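Local atomic coordinates of phenol hydroxylase component phO (Pseudomonas stutzeri, PDB entry 3U52), a protein that probably serves as a small component of the bacterial phenol hydroxylase complex, which converts phenol to catechol. Residues 30-36 against 61-67; 45-51 against 87-93; 76-81 against 102-108. All blocks are in the same frame, centred on the assembly; numbering follows the deposited sequence.

In the fold
The chain has the layout of a ubiquitin-like beta-grasp, a mixed sheet with helix 50-62 packed against it. Contact 3 (76-81 with 102-108) is the antiparallel strand pair within that sheet, partly buried and laced by backbone bonds. Contacts 1 and 2 hold the two ends of the helix. Contact 1 (30-36 with 61-67), at its C-terminal end, is buried and dominated by histidines, a tryptophan and a carboxylate; contact 2 (45-51 with 87-93), at its N-terminal start, is a surface contact tied mainly through main-chain groups. Their centres are about 22 Å apart. Both reach contact 3: Trp30 NE1 bonds to Thr108 OG1, and Phe50 and Pro87 rest on Trp78.

Contact 1 (30-36 against 61-67); sequences WPDHLLF and ATAAHPD
His33 directs the CD2 corner of its imidazole over the centre of one face of the His65 ring, a T-shaped pair with planes 65° apart and His33 CD2 3.5 Å from His65 CE1. Trp30 joins them: its six-membered ring turns an edge to the face of His65, while the indole covers a face of His33, with CE2 over the middle of that ring. Trp30 is turned so that CG points away from its own N (chi1 -172°), and CZ3 meets Thr62 CB at 3.8 Å. Leu35 CD2 lies 3.7 Å from His65 CD2, and Phe36 CZ rests 3.7 Å from Thr62 CA.

Polar bonds fix the imidazoles. His33 NE2 gives its hydrogen to Asp67 OD2 at 2.7 Å, on the anti side of a carboxylate turned well out of the ring plane; Gly113 N is a second donor to the same oxygen. His33 ND1 donates to Pro31 O at 2.8 Å. His65 ND1 accepts from Asp67 N at 2.9 Å, and its NE2 bonds to Tyr119 O. Donating from both nitrogens, His33 is probably protonated and balanced by Asp67, whereas His65, accepting at one nitrogen, is likely to be neutral.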
loop_
_atom_site.group_PDB
_atom_site.type_symbol
_atom_site.label_atom_id
_atom_site.label_comp_id
_atom_site.label_asym_id
_atom_site.label_seq_id
_atom_site.Cartn_x
_atom_site.Cartn_y
_atom_site.Cartn_z
ATOM N N TRP E 30 -51.115 -12.655 19.557
ATOM C CA TRP E 30 -51.295 -13.184 20.913
ATOM C C TRP E 30 -50.538 -12.257 21.887
ATOM O O TRP E 30 -49.348 -12.409 22.074
ATOM C CB TRP E 30 -50.729 -14.603 20.997
ATOM C CG TRP E 30 -51.014 -15.326 22.299
ATOM C CD1 TRP E 30 -51.991 -15.036 23.201
ATOM C CD2 TRP E 30 -50.360 -16.496 22.785
ATOM N NE1 TRP E 30 -51.973 -15.944 24.231
ATOM C CE2 TRP E 30 -51.008 -16.874 23.984
ATOM C CE3 TRP E 30 -49.309 -17.295 22.304
ATOM C CZ2 TRP E 30 -50.630 -18.013 24.729
ATOM C CZ3 TRP E 30 -48.914 -18.405 23.055
ATOM C CH2 TRP E 30 -49.559 -18.753 24.259
ATOM N N PRO E 31 -51.209 -11.225 22.448
ATOM C CA PRO E 31 -50.415 -10.324 23.306
ATOM C C PRO E 31 -49.761 -10.995 24.498
ATOM O O PRO E 31 -50.273 -11.984 25.001
ATOM C CB PRO E 31 -51.446 -9.282 23.768
ATOM C CG PRO E 31 -52.514 -9.317 22.725
ATOM C CD PRO E 31 -52.592 -10.738 22.274
ATOM N N ASP E 32 -48.640 -10.419 24.949
ATOM C CA ASP E 32 -47.829 -10.886 26.094
ATOM C C ASP E 32 -47.099 -12.182 25.838
ATOM O O ASP E 32 -46.774 -12.897 26.791
ATOM C CB ASP E 32 -48.685 -10.975 27.367
ATOM C CG ASP E 32 -49.185 -9.617 27.800
ATOM O OD1 ASP E 32 -48.365 -8.658 27.844
ATOM O OD2 ASP E 32 -50.405 -9.510 28.058
ATOM N N HIS E 33 -46.828 -12.468 24.562
ATOM C CA HIS E 33 -46.130 -13.689 24.166
ATOM C C HIS E 33 -45.040 -13.394 23.130
ATOM O O HIS E 33 -45.019 -13.968 22.025
ATOM C CB HIS E 33 -47.127 -14.774 23.736
ATOM C CG HIS E 33 -47.964 -15.242 24.889
ATOM N ND1 HIS E 33 -49.016 -14.492 25.383
ATOM C CD2 HIS E 33 -47.799 -16.274 25.752
ATOM C CE1 HIS E 33 -49.503 -15.081 26.469
ATOM N NE2 HIS E 33 -48.790 -16.170 26.704
ATOM N N LEU E 34 -44.143 -12.481 23.515
ATOM C CA LEU E 34 -43.188 -11.871 22.564
ATOM C C LEU E 34 -42.076 -12.838 22.233
ATOM O O LEU E 34 -41.186 -12.520 21.437
ATOM C CB LEU E 34 -42.642 -10.521 23.082
ATOM C CG LEU E 34 -43.727 -9.426 23.113
ATOM C CD1 LEU E 34 -43.268 -8.278 23.959
ATOM C CD2 LEU E 34 -44.048 -9.049 21.695
ATOM N N LEU E 35 -42.131 -14.046 22.811
ATOM C CA LEU E 35 -41.315 -15.139 22.297
ATOM C C LEU E 35 -41.399 -15.218 20.758
ATOM O O LEU E 35 -40.373 -15.489 20.075
ATOM C CB LEU E 35 -41.668 -16.493 22.969
ATOM C CG LEU E 35 -41.006 -17.802 22.454
ATOM C CD1 LEU E 35 -39.491 -17.939 22.657
ATOM C CD2 LEU E 35 -41.693 -19.070 23.001
ATOM N N PHE E 36 -42.607 -15.013 20.223
ATOM C CA PHE E 36 -42.822 -14.917 18.785
ATOM C C PHE E 36 -42.744 -13.414 18.576
ATOM O O PHE E 36 -43.590 -12.658 19.080
ATOM C CB PHE E 36 -44.219 -15.442 18.426
ATOM C CG PHE E 36 -44.456 -16.793 18.936
ATOM C CD1 PHE E 36 -45.334 -17.002 19.999
ATOM C CD2 PHE E 36 -43.750 -17.888 18.393
ATOM C CE1 PHE E 36 -45.517 -18.281 20.516
ATOM C CE2 PHE E 36 -43.924 -19.169 18.921
ATOM C CZ PHE E 36 -44.825 -19.360 19.983
ATOM N N ALA E 61 -48.698 -23.540 15.741
ATOM C CA ALA E 61 -47.886 -22.311 15.613
ATOM C C ALA E 61 -47.345 -21.821 16.979
ATOM O O ALA E 61 -46.225 -21.265 17.072
ATOM C CB ALA E 61 -48.727 -21.203 14.925
ATOM N N THR E 62 -48.106 -22.045 18.051
ATOM C CA THR E 62 -47.742 -21.464 19.346
ATOM C C THR E 62 -47.088 -22.461 20.293
ATOM O O THR E 62 -46.756 -22.112 21.425
ATOM C CB THR E 62 -48.953 -20.814 20.083
ATOM O OG1 THR E 62 -49.928 -21.818 20.374
ATOM C CG2 THR E 62 -49.610 -19.718 19.268
ATOM N N ALA E 63 -46.880 -23.695 19.819
ATOM C CA ALA E 63 -46.484 -24.802 20.678
ATOM C C ALA E 63 -45.182 -24.587 21.434
ATOM O O ALA E 63 -45.007 -25.146 22.496
ATOM C CB ALA E 63 -46.466 -26.151 19.888
ATOM N N ALA E 64 -44.288 -23.742 20.910
ATOM C CA ALA E 64 -42.972 -23.517 21.536
ATOM C C ALA E 64 -43.045 -22.747 22.847
ATOM O O ALA E 64 -42.100 -22.779 23.630
ATOM C CB ALA E 64 -42.022 -22.796 20.571
ATOM N N HIS E 65 -44.128 -22.003 23.050
ATOM C CA HIS E 65 -44.286 -21.242 24.285
ATOM C C HIS E 65 -44.862 -22.132 25.362
ATOM O O HIS E 65 -45.846 -22.812 25.103
ATOM C CB HIS E 65 -45.221 -20.024 24.088
ATOM C CG HIS E 65 -45.094 -19.016 25.181
ATOM N ND1 HIS E 65 -45.608 -19.224 26.436
ATOM C CD2 HIS E 65 -44.434 -17.834 25.235
ATOM C CE1 HIS E 65 -45.314 -18.192 27.210
ATOM N NE2 HIS E 65 -44.570 -17.353 26.518
ATOM N N PRO E 66 -44.305 -22.084 26.577
ATOM C CA PRO E 66 -44.854 -22.771 27.761
ATOM C C PRO E 66 -46.345 -22.567 28.037
ATOM O O PRO E 66 -46.997 -23.512 28.449
ATOM C CB PRO E 66 -44.051 -22.159 28.905
ATOM C CG PRO E 66 -42.756 -21.930 28.308
ATOM C CD PRO E 66 -43.060 -21.375 26.939
ATOM N N ASP E 67 -46.886 -21.372 27.809
ATOM C CA ASP E 67 -48.334 -21.138 27.965
ATOM C C ASP E 67 -49.270 -21.864 26.954
ATOM O O ASP E 67 -50.489 -21.946 27.195
ATOM C CB ASP E 67 -48.664 -19.650 27.861
ATOM C CG ASP E 67 -48.195 -18.846 29.035
ATOM O OD1 ASP E 67 -47.669 -19.429 30.005
ATOM O OD2 ASP E 67 -48.365 -17.608 28.971
#

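Contact 2 (45-51 against 87-93)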
loop_
_atom_site.group_PDB
_atom_site.type_symbol
_atom_site.label_atom_id
_atom_site.label_comp_id
_atom_site.label_asym_id
_atom_site.label_seq_id
_atom_site.Cartn_x
_atom_site.Cartn_y
_atom_site.Cartn_z
ATOM N N GLN E 45 -57.750 -21.383 4.336
ATOM C CA GLN E 45 -58.901 -21.602 3.429
ATOM C C GLN E 45 -60.094 -20.863 4.029
ATOM O O GLN E 45 -60.496 -21.176 5.145
ATOM C CB GLN E 45 -59.226 -23.108 3.247
ATOM C CG GLN E 45 -58.049 -24.142 3.486
ATOM C CD GLN E 45 -57.249 -24.550 2.219
ATOM O OE1 GLN E 45 -57.674 -24.289 1.075
ATOM N NE2 GLN E 45 -56.073 -25.199 2.429
ATOM N N PRO E 46 -60.677 -19.892 3.301
ATOM C CA PRO E 46 -61.829 -19.130 3.817
ATOM C C PRO E 46 -63.017 -20.042 4.255
ATOM O O PRO E 46 -63.861 -19.643 5.065
ATOM C CB PRO E 46 -62.216 -18.230 2.642
ATOM C CG PRO E 46 -61.448 -18.741 1.444
ATOM C CD PRO E 46 -60.294 -19.484 1.934
ATOM N N GLY E 47 -63.040 -21.273 3.759
ATOM C CA GLY E 47 -64.056 -22.229 4.160
ATOM C C GLY E 47 -63.794 -23.009 5.445
ATOM O O GLY E 47 -64.724 -23.641 5.978
ATOM N N MET E 48 -62.564 -22.975 5.972
ATOM C CA MET E 48 -62.284 -23.775 7.168
ATOM C C MET E 48 -63.051 -23.182 8.349
ATOM O O MET E 48 -63.390 -22.009 8.335
ATOM C CB MET E 48 -60.786 -23.871 7.453
ATOM C CG MET E 48 -60.187 -22.645 8.155
ATOM S SD MET E 48 -58.376 -22.698 8.343
ATOM C CE MET E 48 -58.070 -24.189 9.243
ATOM N N THR E 49 -63.359 -24.002 9.339
ATOM C CA THR E 49 -64.154 -23.523 10.479
ATOM C C THR E 49 -63.230 -22.795 11.458
ATOM O O THR E 49 -62.033 -23.041 11.491
ATOM C CB THR E 49 -64.852 -24.692 11.227
ATOM O OG1 THR E 49 -63.869 -25.610 11.717
ATOM C CG2 THR E 49 -65.804 -25.464 10.310
ATOM N N PHE E 50 -63.791 -21.912 12.265
ATOM C CA PHE E 50 -63.014 -21.271 13.311
ATOM C C PHE E 50 -62.341 -22.294 14.225
ATOM O O PHE E 50 -61.203 -22.082 14.619
ATOM C CB PHE E 50 -63.829 -20.257 14.113
ATOM C CG PHE E 50 -62.962 -19.261 14.843
ATOM C CD1 PHE E 50 -62.437 -19.567 16.107
ATOM C CD2 PHE E 50 -62.602 -18.059 14.237
ATOM C CE1 PHE E 50 -61.589 -18.660 16.786
ATOM C CE2 PHE E 50 -61.769 -17.164 14.899
ATOM C CZ PHE E 50 -61.265 -17.468 16.175
ATOM N N SER E 51 -63.002 -23.409 14.552
ATOM C CA SER E 51 -62.380 -24.401 15.433
ATOM C C SER E 51 -61.243 -25.157 14.741
ATOM O O SER E 51 -60.274 -25.556 15.404
ATOM C CB SER E 51 -63.418 -25.361 16.042
ATOM O OG SER E 51 -64.078 -26.080 14.996
ATOM N N PRO E 87 -66.237 -15.537 18.310
ATOM C CA PRO E 87 -66.120 -16.555 17.309
ATOM C C PRO E 87 -67.244 -17.582 17.415
ATOM O O PRO E 87 -67.695 -17.894 18.526
ATOM C CB PRO E 87 -64.794 -17.231 17.652
ATOM C CG PRO E 87 -64.513 -16.894 19.074
ATOM C CD PRO E 87 -65.128 -15.569 19.292
ATOM N N LYS E 88 -67.658 -18.102 16.259
ATOM C CA LYS E 88 -68.530 -19.280 16.149
ATOM C C LYS E 88 -67.683 -20.480 15.733
ATOM O O LYS E 88 -67.217 -20.561 14.600
ATOM C CB LYS E 88 -69.606 -19.021 15.101
ATOM C CG LYS E 88 -70.470 -17.807 15.395
ATOM C CD LYS E 88 -70.562 -16.856 14.179
ATOM C CE LYS E 88 -72.021 -16.440 13.842
ATOM N NZ LYS E 88 -72.773 -15.764 14.968
ATOM N N ALA E 89 -67.475 -21.408 16.653
ATOM C CA ALA E 89 -66.574 -22.523 16.414
ATOM C C ALA E 89 -66.849 -23.310 15.114
ATOM O O ALA E 89 -65.934 -23.639 14.384
ATOM C CB ALA E 89 -66.576 -23.450 17.608
ATOM N N ASP E 90 -68.114 -23.600 14.828
ATOM C CA ASP E 90 -68.462 -24.510 13.747
ATOM C C ASP E 90 -68.768 -23.766 12.430
ATOM O O ASP E 90 -69.134 -24.394 11.446
ATOM C CB ASP E 90 -69.645 -25.418 14.183
ATOM C CG ASP E 90 -69.246 -26.471 15.250
ATOM O OD1 ASP E 90 -68.243 -27.220 15.058
ATOM O OD2 ASP E 90 -69.958 -26.585 16.290
ATOM N N ALA E 91 -68.604 -22.445 12.414
ATOM C CA ALA E 91 -68.845 -21.618 11.213
ATOM C C ALA E 91 -67.543 -21.278 10.473
ATOM O O ALA E 91 -66.490 -21.091 11.100
ATOM C CB ALA E 91 -69.541 -20.366 11.581
ATOM N N SER E 92 -67.622 -21.185 9.151
ATOM C CA SER E 92 -66.435 -20.918 8.349
ATOM C C SER E 92 -65.846 -19.540 8.691
ATOM O O SER E 92 -66.519 -18.675 9.268
ATOM C CB SER E 92 -66.740 -21.035 6.840
ATOM O OG SER E 92 -67.309 -19.839 6.341
ATOM N N LEU E 93 -64.584 -19.342 8.328
ATOM C CA LEU E 93 -63.943 -18.030 8.503
ATOM C C LEU E 93 -64.706 -16.951 7.751
ATOM O O LEU E 93 -65.023 -15.899 8.305
ATOM C CB LEU E 93 -62.469 -18.106 8.048
ATOM C CG LEU E 93 -61.387 -18.455 9.092
ATOM C CD1 LEU E 93 -61.840 -19.213 10.351
ATOM C CD2 LEU E 93 -60.171 -19.109 8.455
#
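Pro87 presses its CB onto one face of the Phe50 ring, 3.6 Å from the ring centroid and 12° off the normal, a CH-pi contact over the centre. At chi1 -160° the ring swings away from the backbone N and under Pro87, which brings CD2 to 4.1 Å from Leu93 CD1. Leu93 is the bump on segment 87-93, and the hollow it fills lies between Met48 and Phe50: its CD2 drops beside the Met48 side chain, 3.5 Å from CG, and its CD1 settles 3.8 Å from Phe50 CA. If Phe50 were cut back to an alanine, Pro87 CB would probably lose the flat surface beneath it and Leu93 CD1 one of its neighbours.

Mostly main-chain bonds draw the two surfaces together, with a single bridge at Thr49 and Ser92. Leu93 N donates to Met48 O at 2.9 Å, and Phe50 N to Ala91 O. Ala89 O is gripped twice by Ser51: N lies 2.9 Å away on a lone pair, while OG comes in at 3.1 Å from above the carbonyl plane. Thr49, the N-cap residue, uses OG1 to cap Ala52 N. The loop after strand 83-85 is thus laid across the start of helix 50-62, the helix that packs on the sheet in this ubiquitin-like beta-grasp.

Contact 3 (76-81 against 102-108)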
loop_
_atom_site.group_PDB
_atom_site.type_symbol
_atom_site.label_atom_id
_atom_site.label_comp_id
_atom_site.label_asym_id
_atom_site.label_seq_id
_atom_site.Cartn_x
_atom_site.Cartn_y
_atom_site.Cartn_z
ATOM N N ALA E 76 -61.044 -17.817 24.827
ATOM C CA ALA E 76 -60.274 -16.613 25.190
ATOM C C ALA E 76 -60.984 -15.344 24.714
ATOM O O ALA E 76 -62.076 -15.413 24.153
ATOM C CB ALA E 76 -58.834 -16.707 24.610
ATOM N N GLU E 77 -60.374 -14.182 24.896
ATOM C CA GLU E 77 -60.983 -12.942 24.420
ATOM C C GLU E 77 -60.466 -12.519 23.036
ATOM O O GLU E 77 -59.253 -12.489 22.838
ATOM C CB GLU E 77 -60.678 -11.854 25.394
ATOM C CG GLU E 77 -61.230 -12.168 26.746
ATOM C CD GLU E 77 -61.296 -10.948 27.614
ATOM O OE1 GLU E 77 -61.421 -11.129 28.851
ATOM O OE2 GLU E 77 -61.211 -9.814 27.051
ATOM N N TRP E 78 -61.360 -12.151 22.113
ATOM C CA TRP E 78 -60.947 -12.003 20.710
ATOM C C TRP E 78 -61.265 -10.648 20.210
ATOM O O TRP E 78 -62.305 -10.068 20.559
ATOM C CB TRP E 78 -61.621 -13.044 19.767
ATOM C CG TRP E 78 -61.141 -14.431 19.900
ATOM C CD1 TRP E 78 -61.635 -15.409 20.748
ATOM C CD2 TRP E 78 -60.083 -15.053 19.147
ATOM N NE1 TRP E 78 -60.914 -16.569 20.596
ATOM C CE2 TRP E 78 -59.960 -16.381 19.619
ATOM C CE3 TRP E 78 -59.212 -14.604 18.141
ATOM C CZ2 TRP E 78 -59.010 -17.281 19.091
ATOM C CZ3 TRP E 78 -58.267 -15.484 17.632
ATOM C CH2 TRP E 78 -58.162 -16.800 18.111
ATOM N N LEU E 79 -60.366 -10.112 19.394
ATOM C CA LEU E 79 -60.684 -8.909 18.622
ATOM C C LEU E 79 -60.516 -9.304 17.182
ATOM O O LEU E 79 -59.688 -10.146 16.867
ATOM C CB LEU E 79 -59.704 -7.769 18.916
ATOM C CG LEU E 79 -59.765 -6.839 20.156
ATOM C CD1 LEU E 79 -59.907 -7.595 21.422
ATOM C CD2 LEU E 79 -58.519 -5.971 20.196
ATOM N N LEU E 80 -61.272 -8.660 16.306
ATOM C CA LEU E 80 -61.148 -8.846 14.865
ATOM C C LEU E 80 -61.065 -7.472 14.295
ATOM O O LEU E 80 -62.009 -6.707 14.410
ATOM C CB LEU E 80 -62.340 -9.589 14.259
ATOM C CG LEU E 80 -62.471 -9.548 12.729
ATOM C CD1 LEU E 80 -61.294 -10.321 12.085
ATOM C CD2 LEU E 80 -63.808 -10.149 12.300
ATOM N N ASN E 81 -59.916 -7.142 13.694
ATOM C CA ASN E 81 -59.684 -5.803 13.161
ATOM C C ASN E 81 -59.908 -4.695 14.210
ATOM O O ASN E 81 -60.414 -3.613 13.897
ATOM C CB ASN E 81 -60.463 -5.589 11.838
ATOM C CG ASN E 81 -60.084 -6.630 10.802
ATOM O OD1 ASN E 81 -58.899 -6.949 10.697
ATOM N ND2 ASN E 81 -61.078 -7.230 10.087
ATOM N N SER E 102 -57.385 -9.627 7.388
ATOM C CA SER E 102 -57.847 -9.369 8.763
ATOM C C SER E 102 -56.763 -9.744 9.773
ATOM O O SER E 102 -55.934 -10.652 9.542
ATOM C CB SER E 102 -59.139 -10.160 9.068
ATOM O OG SER E 102 -60.224 -9.480 8.450
ATOM N N MET E 103 -56.809 -9.083 10.915
ATOM C CA MET E 103 -55.998 -9.523 12.057
ATOM C C MET E 103 -56.921 -9.852 13.191
ATOM O O MET E 103 -57.703 -9.011 13.595
ATOM C CB MET E 103 -55.017 -8.446 12.516
ATOM C CG MET E 103 -54.038 -8.990 13.592
ATOM S SD MET E 103 -52.709 -7.935 13.972
ATOM C CE MET E 103 -51.443 -8.713 13.058
ATOM N N LEU E 104 -56.840 -11.085 13.664
ATOM C CA LEU E 104 -57.357 -11.471 14.950
ATOM C C LEU E 104 -56.348 -11.215 16.114
ATOM O O LEU E 104 -55.144 -11.530 15.996
ATOM C CB LEU E 104 -57.651 -12.959 14.902
ATOM C CG LEU E 104 -58.777 -13.401 13.942
ATOM C CD1 LEU E 104 -58.690 -14.894 13.722
ATOM C CD2 LEU E 104 -60.175 -12.993 14.480
ATOM N N THR E 105 -56.842 -10.676 17.233
ATOM C CA THR E 105 -56.035 -10.524 18.452
ATOM C C THR E 105 -56.634 -11.451 19.458
ATOM O O THR E 105 -57.838 -11.430 19.624
ATOM C CB THR E 105 -56.069 -9.061 18.992
ATOM O OG1 THR E 105 -55.535 -8.184 18.002
ATOM C CG2 THR E 105 -55.247 -8.879 20.282
ATOM N N VAL E 106 -55.844 -12.288 20.110
ATOM C CA VAL E 106 -56.406 -13.211 21.098
ATOM C C VAL E 106 -55.714 -13.019 22.415
ATOM O O VAL E 106 -54.507 -13.164 22.496
ATOM C CB VAL E 106 -56.343 -14.703 20.682
ATOM C CG1 VAL E 106 -54.944 -15.161 20.196
ATOM C CG2 VAL E 106 -56.848 -15.621 21.849
ATOM N N THR E 107 -56.488 -12.661 23.445
ATOM C CA THR E 107 -55.961 -12.444 24.785
ATOM C C THR E 107 -56.448 -13.583 25.673
ATOM O O THR E 107 -57.647 -13.882 25.703
ATOM C CB THR E 107 -56.411 -11.061 25.318
ATOM O OG1 THR E 107 -55.751 -10.032 24.556
ATOM C CG2 THR E 107 -56.052 -10.867 26.802
ATOM N N THR E 108 -55.509 -14.206 26.371
ATOM C CA THR E 108 -55.749 -15.354 27.235
ATOM C C THR E 108 -55.510 -14.966 28.708
ATOM O O THR E 108 -54.397 -15.059 29.209
ATOM C CB THR E 108 -54.802 -16.544 26.868
ATOM O OG1 THR E 108 -53.434 -16.093 26.866
ATOM C CG2 THR E 108 -55.152 -17.141 25.460
#
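Trp78 and Val106 form a non-hydrogen-bonded pair of the antiparallel strands 77-80 and 102-107, neighbours in the mixed sheet of a ubiquitin-like beta-grasp. From CB, which passes 4.1 Å from Thr105 O, the Trp78 side chain leaves with CG anti to the carbonyl carbon (chi1 -72°), and the indole lies along Val106. CD1 is touched by Pro87. On the six-membered ring, CE3 approaches Thr105 O, and CZ3 meets Leu104 CB at 3.8 Å, near the ring plane. Val106 CB stands over the face, 3.7 Å from the centroid, 10° off the normal and 3.8 Å from CH2, while its CG2 lies 3.9 Å from both CE2 and CZ2. CZ2 also touches Phe50, whose ring meets Trp78 edge-to-face.

In the flanking hydrogen-bonded pairs, Glu77 with Thr107 and Leu79 with Thr105, each residue donates N-H to the other's carbonyl O. Where strand 77-80 ends, Asn81 N donates to Met103 O; Asn81 OD1 accepts from Met103 N at 3.0 Å and also bonds to a polar side chain of a neighbouring protein chain. Its ND2 gives a nearly straight bond (170°) to Ser102 OG, which lies 2.9 Å away in the amide plane and also bonds to Asp99 OD1.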